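Local atomic coordinates of uncharacterized protein (Eubacterium siraeum, PDB entry 4OBM), a protein that is of unknown function but belongs to the LytR-CpsA-Psr family, many of whose members probably attach anionic polymers to the bacterial cell wall. Residues 66-69 / 75-78; 77-82 / 95-100. One frame throughout, in Å; residues are numbered along the deposited sequence.

Contact 1 of 2, residues 66-69 / 75-78; sequences GGNT and EQSG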
ATOM      1  N   GLY A  66      -7.571 -18.662   9.427  1.00 52.67           N
ATOM      2  CA  GLY A  66      -8.599 -19.522  10.006  1.00 52.25           C
ATOM      3  C   GLY A  66      -8.912 -19.107  11.432  1.00 52.09           C
ATOM      4  O   GLY A  66      -9.783 -19.691  12.080  1.00 52.25           O
ATOM      5  N   GLY A  67      -8.190 -18.097  11.911  1.00 44.64           N
ATOM      6  CA  GLY A  67      -8.346 -17.554  13.247  1.00 43.23           C
ATOM      7  C   GLY A  67      -9.031 -16.210  13.231  1.00 43.99           C
ATOM      8  O   GLY A  67     -10.087 -16.045  12.623  1.00 44.03           O
ATOM      9  N   ASN A  68      -8.415 -15.241  13.887  1.00 38.29           N
ATOM     10  CA  ASN A  68      -8.905 -13.875  14.036  1.00 35.63           C
ATOM     11  C   ASN A  68      -8.769 -13.025  12.763  1.00 33.63           C
ATOM     12  O   ASN A  68      -8.112 -13.417  11.786  1.00 31.94           O
ATOM     13  CB  ASN A  68      -8.146 -13.204  15.185  1.00 36.30           C
ATOM     14  CG  ASN A  68      -8.475 -13.804  16.528  1.00 54.66           C
ATOM     15  OD1 ASN A  68      -9.573 -14.316  16.755  1.00 41.55           O
ATOM     16  ND2 ASN A  68      -7.525 -13.758  17.445  1.00 53.79           N
ATOM     17  N   THR A  69      -9.390 -11.837  12.805  1.00 27.00           N
ATOM     18  CA  THR A  69      -9.357 -10.863  11.718  1.00 24.79           C
ATOM     19  C   THR A  69      -8.004 -10.176  11.691  1.00 28.49           C
ATOM     20  O   THR A  69      -7.299 -10.184  12.698  1.00 29.08           O
ATOM     21  CB  THR A  69     -10.487  -9.823  11.862  1.00 26.26           C
ATOM     22  OG1 THR A  69     -10.216  -8.964  12.973  1.00 26.69           O
ATOM     23  CG2 THR A  69     -11.851 -10.450  11.983  1.00 22.01           C
ATOM     24  N   GLU A  75      -4.385  -5.575  16.753  1.00 27.90           N
ATOM     25  CA  GLU A  75      -4.633  -5.047  18.104  1.00 27.85           C
ATOM     26  C   GLU A  75      -3.810  -5.793  19.146  1.00 33.81           C
ATOM     27  O   GLU A  75      -3.161  -5.171  19.987  1.00 32.72           O
ATOM     28  CB  GLU A  75      -6.127  -5.103  18.471  1.00 29.29           C
ATOM     29  CG  GLU A  75      -6.475  -4.591  19.875  1.00 38.10           C
ATOM     30  CD  GLU A  75      -6.028  -3.196  20.290  1.00 52.77           C
ATOM     31  OE1 GLU A  75      -5.687  -2.370  19.408  1.00 26.65           O
ATOM     32  OE2 GLU A  75      -6.059  -2.918  21.511  1.00 48.28           O
ATOM     33  N   GLN A  76      -3.830  -7.125  19.066  1.00 33.55           N
ATOM     34  CA  GLN A  76      -3.174  -8.022  20.002  1.00 34.84           C
ATOM     35  C   GLN A  76      -1.675  -8.094  19.816  1.00 37.95           C
ATOM     36  O   GLN A  76      -0.946  -8.085  20.810  1.00 38.87           O
ATOM     37  CB  GLN A  76      -3.763  -9.440  19.870  1.00 37.51           C
ATOM     38  CG  GLN A  76      -5.237  -9.538  20.288  1.00 61.79           C
ATOM     39  CD  GLN A  76      -5.938 -10.798  19.820  1.00 83.55           C
ATOM     40  OE1 GLN A  76      -5.564 -11.448  18.827  1.00 77.14           O
ATOM     41  NE2 GLN A  76      -7.021 -11.134  20.502  1.00 79.03           N
ATOM     42  N   SER A  77      -1.210  -8.209  18.568  1.00 33.04           N
ATOM     43  CA  SER A  77       0.204  -8.451  18.300  1.00 32.96           C
ATOM     44  C   SER A  77       0.907  -7.451  17.350  1.00 36.26           C
ATOM     45  O   SER A  77       2.071  -7.675  17.014  1.00 36.39           O
ATOM     46  CB  SER A  77       0.360  -9.860  17.742  1.00 35.95           C
ATOM     47  OG  SER A  77      -0.347 -10.809  18.521  1.00 41.54           O
ATOM     48  N   GLY A  78       0.234  -6.367  16.957  1.00 31.16           N
ATOM     49  CA  GLY A  78       0.828  -5.350  16.091  1.00 29.00           C
ATOM     50  C   GLY A  78       0.971  -5.731  14.634  1.00 30.01           C
ATOM     51  O   GLY A  78       0.628  -6.854  14.242  1.00 29.95           O
TER
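Asn68 and Gln76 mark the nearest approach of the two backbones, their CA atoms still 10.1 Å apart, so only side chains can bridge them. Residues 66-69 are an irregular loop that leads into the helix, while residues 75-78 belong to helix 70-90 and run up to its kink at Gly78, whose phi is positive. Thr69 is the N-cap: its OG1 accepts the backbone N-H of Gln72 and so satisfies an N-H of the first helical turn.

The contact itself is one amide pair. Both side chains leave their backbones toward each other, each with CG anti to its own carbonyl carbon, and that of Gln76 stays extended beyond CG to reach across the gap. Asn68 ND2 donates to Gln76 OE1 at 3.3 Å, a weak bond because the N-H is poorly aimed, with an angle at the hydrogen of 121°. The two side chains cross at about a right angle and their amide planes are 60° apart, so the groups neither stack nor pair as coplanar amides. The two amide nitrogens, both donors, stay 4.1 Å apart (Gln76 NE2 to Asn68 ND2). Gln76 also touches a crystal neighbour, and its conformation may owe something to that lattice. Nearby, Glu75 OE1 is hydrogen-bonded to Thr37 OG1, tying this part of the helix to a second loop.

Thr69 thus gives the helix its N-cap, and Asn68 just before it adds a weak surface bond to a residue further along the same helix.

Contact 2 of 2, residues 77-82 / 95-100; sequences SGEAEV and NKYIRF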
ATOM      1  N   SER A  77      -1.210  -8.209  18.568  1.00 33.04           N
ATOM      2  CA  SER A  77       0.204  -8.451  18.300  1.00 32.96           C
ATOM      3  C   SER A  77       0.907  -7.451  17.350  1.00 36.26           C
ATOM      4  O   SER A  77       2.071  -7.675  17.014  1.00 36.39           O
ATOM      5  CB  SER A  77       0.360  -9.860  17.742  1.00 35.95           C
ATOM      6  OG  SER A  77      -0.347 -10.809  18.521  1.00 41.54           O
ATOM      7  N   GLY A  78       0.234  -6.367  16.957  1.00 31.16           N
ATOM      8  CA  GLY A  78       0.828  -5.350  16.091  1.00 29.00           C
ATOM      9  C   GLY A  78       0.971  -5.731  14.634  1.00 30.01           C
ATOM     10  O   GLY A  78       0.628  -6.854  14.242  1.00 29.95           O
ATOM     11  N   GLU A  79       1.491  -4.778  13.819  1.00 24.42           N
ATOM     12  CA  GLU A  79       1.720  -4.931  12.378  1.00 24.14           C
ATOM     13  C   GLU A  79       2.714  -6.053  12.064  1.00 28.64           C
ATOM     14  O   GLU A  79       2.531  -6.743  11.070  1.00 28.43           O
ATOM     15  CB  GLU A  79       2.227  -3.626  11.752  1.00 24.51           C
ATOM     16  CG  GLU A  79       1.138  -2.607  11.455  1.00 29.63           C
ATOM     17  CD  GLU A  79       0.608  -1.800  12.628  1.00 34.51           C
ATOM     18  OE1 GLU A  79       0.989  -2.082  13.784  1.00 28.23           O
ATOM     19  OE2 GLU A  79      -0.227  -0.903  12.386  1.00 29.17           O
ATOM     20  N   ALA A  80       3.739  -6.243  12.913  1.00 26.78           N
ATOM     21  CA  ALA A  80       4.767  -7.276  12.758  1.00 27.54           C
ATOM     22  C   ALA A  80       4.119  -8.668  12.625  1.00 34.46           C
ATOM     23  O   ALA A  80       4.517  -9.451  11.760  1.00 36.65           O
ATOM     24  CB  ALA A  80       5.737  -7.236  13.941  1.00 28.23           C
ATOM     25  N   GLU A  81       3.083  -8.949  13.436  1.00 29.81           N
ATOM     26  CA  GLU A  81       2.377 -10.224  13.364  1.00 29.60           C
ATOM     27  C   GLU A  81       1.536 -10.302  12.077  1.00 31.46           C
ATOM     28  O   GLU A  81       1.576 -11.317  11.379  1.00 31.40           O
ATOM     29  CB  GLU A  81       1.509 -10.449  14.617  1.00 31.02           C
ATOM     30  CG  GLU A  81       1.007 -11.877  14.789  1.00 38.81           C
ATOM     31  CD  GLU A  81       2.065 -12.967  14.788  1.00 56.01           C
ATOM     32  OE1 GLU A  81       3.186 -12.723  15.292  1.00 51.01           O
ATOM     33  OE2 GLU A  81       1.766 -14.071  14.279  1.00 44.63           O
ATOM     34  N   VAL A  82       0.802  -9.231  11.753  1.00 26.95           N
ATOM     35  CA  VAL A  82       0.010  -9.161  10.520  1.00 26.64           C
ATOM     36  C   VAL A  82       0.928  -9.447   9.312  1.00 31.77           C
ATOM     37  O   VAL A  82       0.583 -10.301   8.485  1.00 32.69           O
ATOM     38  CB  VAL A  82      -0.722  -7.806  10.376  1.00 29.44           C
ATOM     39  CG1 VAL A  82      -1.472  -7.722   9.039  1.00 29.14           C
ATOM     40  CG2 VAL A  82      -1.672  -7.566  11.545  1.00 28.98           C
ATOM     41  N   ASN A  95       8.684  -7.415   6.550  1.00 29.84           N
ATOM     42  CA  ASN A  95       9.187  -7.179   7.909  1.00 29.10           C
ATOM     43  C   ASN A  95       8.906  -5.738   8.333  1.00 31.59           C
ATOM     44  O   ASN A  95       8.748  -5.459   9.524  1.00 30.27           O
ATOM     45  CB  ASN A  95      10.710  -7.449   7.992  1.00 30.34           C
ATOM     46  CG  ASN A  95      11.215  -8.700   7.294  1.00 66.40           C
ATOM     47  OD1 ASN A  95      12.135  -8.646   6.467  1.00 56.29           O
ATOM     48  ND2 ASN A  95      10.670  -9.864   7.641  1.00 67.21           N
ATOM     49  N   LYS A  96       8.892  -4.813   7.348  1.00 26.93           N
ATOM     50  CA  LYS A  96       8.708  -3.394   7.600  1.00 24.98           C
ATOM     51  C   LYS A  96       7.276  -2.954   7.421  1.00 25.78           C
ATOM     52  O   LYS A  96       6.510  -3.508   6.617  1.00 22.48           O
ATOM     53  CB  LYS A  96       9.649  -2.535   6.739  1.00 27.36           C
ATOM     54  CG  LYS A  96      11.148  -2.764   6.987  1.00 26.99           C
ATOM     55  CD  LYS A  96      11.555  -2.705   8.474  1.00 27.96           C
ATOM     56  CE  LYS A  96      13.029  -2.983   8.641  1.00 32.37           C
ATOM     57  NZ  LYS A  96      13.502  -2.648  10.002  1.00 39.92           N
ATOM     58  N   TYR A  97       6.898  -1.977   8.237  1.00 22.76           N
ATOM     59  CA  TYR A  97       5.541  -1.447   8.203  1.00 22.34           C
ATOM     60  C   TYR A  97       5.527   0.040   8.484  1.00 24.63           C
ATOM     61  O   TYR A  97       6.472   0.555   9.084  1.00 23.57           O
ATOM     62  CB  TYR A  97       4.651  -2.180   9.235  1.00 24.03           C
ATOM     63  CG  TYR A  97       5.096  -2.009  10.671  1.00 26.67           C
ATOM     64  CD1 TYR A  97       4.714  -0.892  11.415  1.00 27.28           C
ATOM     65  CD2 TYR A  97       5.855  -2.987  11.304  1.00 28.36           C
ATOM     66  CE1 TYR A  97       5.155  -0.711  12.722  1.00 26.85           C
ATOM     67  CE2 TYR A  97       6.270  -2.836  12.623  1.00 30.40           C
ATOM     68  CZ  TYR A  97       5.908  -1.701  13.333  1.00 39.12           C
ATOM     69  OH  TYR A  97       6.328  -1.564  14.634  1.00 42.32           O
ATOM     70  N   ILE A  98       4.421   0.711   8.107  1.00 20.85           N
ATOM     71  CA  ILE A  98       4.146   2.111   8.437  1.00 20.98           C
ATOM     72  C   ILE A  98       2.705   2.196   8.945  1.00 24.35           C
ATOM     73  O   ILE A  98       1.785   1.868   8.202  1.00 24.61           O
ATOM     74  CB  ILE A  98       4.383   3.153   7.284  1.00 23.72           C
ATOM     75  CG1 ILE A  98       5.780   3.025   6.627  1.00 23.58           C
ATOM     76  CG2 ILE A  98       4.124   4.606   7.799  1.00 23.32           C
ATOM     77  CD1 ILE A  98       5.865   3.692   5.272  1.00 27.22           C
ATOM     78  N   ARG A  99       2.499   2.638  10.176  1.00 19.95           N
ATOM     79  CA  ARG A  99       1.132   2.860  10.634  1.00 18.95           C
ATOM     80  C   ARG A  99       0.887   4.343  10.585  1.00 22.59           C
ATOM     81  O   ARG A  99       1.504   5.102  11.341  1.00 19.74           O
ATOM     82  CB  ARG A  99       0.839   2.288  12.038  1.00 17.98           C
ATOM     83  CG  ARG A  99      -0.557   2.707  12.540  1.00 26.72           C
ATOM     84  CD  ARG A  99      -0.751   2.460  14.019  1.00 30.06           C
ATOM     85  NE  ARG A  99      -0.633   1.038  14.297  1.00 29.75           N
ATOM     86  CZ  ARG A  99      -0.959   0.454  15.437  1.00 37.76           C
ATOM     87  NH1 ARG A  99      -1.452   1.173  16.444  1.00 17.78           N
ATOM     88  NH2 ARG A  99      -0.802  -0.849  15.583  1.00 20.32           N
ATOM     89  N   PHE A 100       0.022   4.756   9.659  1.00 21.16           N
ATOM     90  CA  PHE A 100      -0.361   6.150   9.503  1.00 21.24           C
ATOM     91  C   PHE A 100      -1.500   6.464  10.428  1.00 24.31           C
ATOM     92  O   PHE A 100      -2.196   5.555  10.860  1.00 22.43           O
ATOM     93  CB  PHE A 100      -0.807   6.431   8.049  1.00 22.79           C
ATOM     94  CG  PHE A 100       0.298   6.408   7.026  1.00 24.84           C
ATOM     95  CD1 PHE A 100       1.132   7.509   6.853  1.00 27.06           C
ATOM     96  CD2 PHE A 100       0.482   5.298   6.204  1.00 25.97           C
ATOM     97  CE1 PHE A 100       2.161   7.482   5.912  1.00 27.90           C
ATOM     98  CE2 PHE A 100       1.508   5.277   5.257  1.00 28.82           C
ATOM     99  CZ  PHE A 100       2.336   6.370   5.114  1.00 26.90           C
TER
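A two-pronged salt bridge joins Arg99, through NE and NH2, to the two carboxylate oxygens of Glu79. NE of Arg99 donates to Glu79 OE2 at 2.8 Å, with an angle of 158° at the hydrogen, and NH2 of Arg99 reaches Glu79 OE1, also at 2.8 Å. Both oxygens are met on their syn sides, yet the carboxylate and guanidinium planes are 41° apart, so the pair is twisted rather than flat. The bend of the arginine at chi3 brings its NE edge round to the acid. Glu79 OE2 is further hydrogen-bonded to Thr29 OG1 on the adjoining strand 24-30, and Pro38 touches both charged side chains. Were a leucine to replace Glu79, Arg99 would probably lose its paired counter-charge and be freer to turn, and Thr29 OG1 would lose a partner.

Closer to the helix backbone, Glu79 CB sits over one face of the Tyr97 ring, 3.7 Å from its centroid, in a CH-pi contact. Tyr97 CG stands between its backbone N and carbonyl carbon (chi1 62°), presenting that face to the helix. Ala80 N lies obliquely 4.2 Å from Tyr97 CD2.

Helix 70-90 thus packs on strand 94-100, the segment axes 8.3 Å apart, as one layer of an alpha/beta fold; together they complete a beta-alpha-beta crossover from the parallel strand 52-58, with strands 24-30 and 40-47 lying between.

Both contacts use helix 70-90 and share Ser77 and Gly78, but join it to different neighbours. Contact 1 ties the helix back to the loop that precedes it, contact 2 to the strand that follows it, so one belongs to the entry and the other to the return of the same crossover. Their centres are 12 Å apart. Contact 1 is peripheral, burying 57 Å² through a neutral and weak amide pair; contact 2 is partly buried, with 231 Å² in which a salt bridge is joined by a CH-pi contact from the same glutamate to a tyrosine ring. Here the salt bridge sits against the sheet and the weak amide bond at the surface.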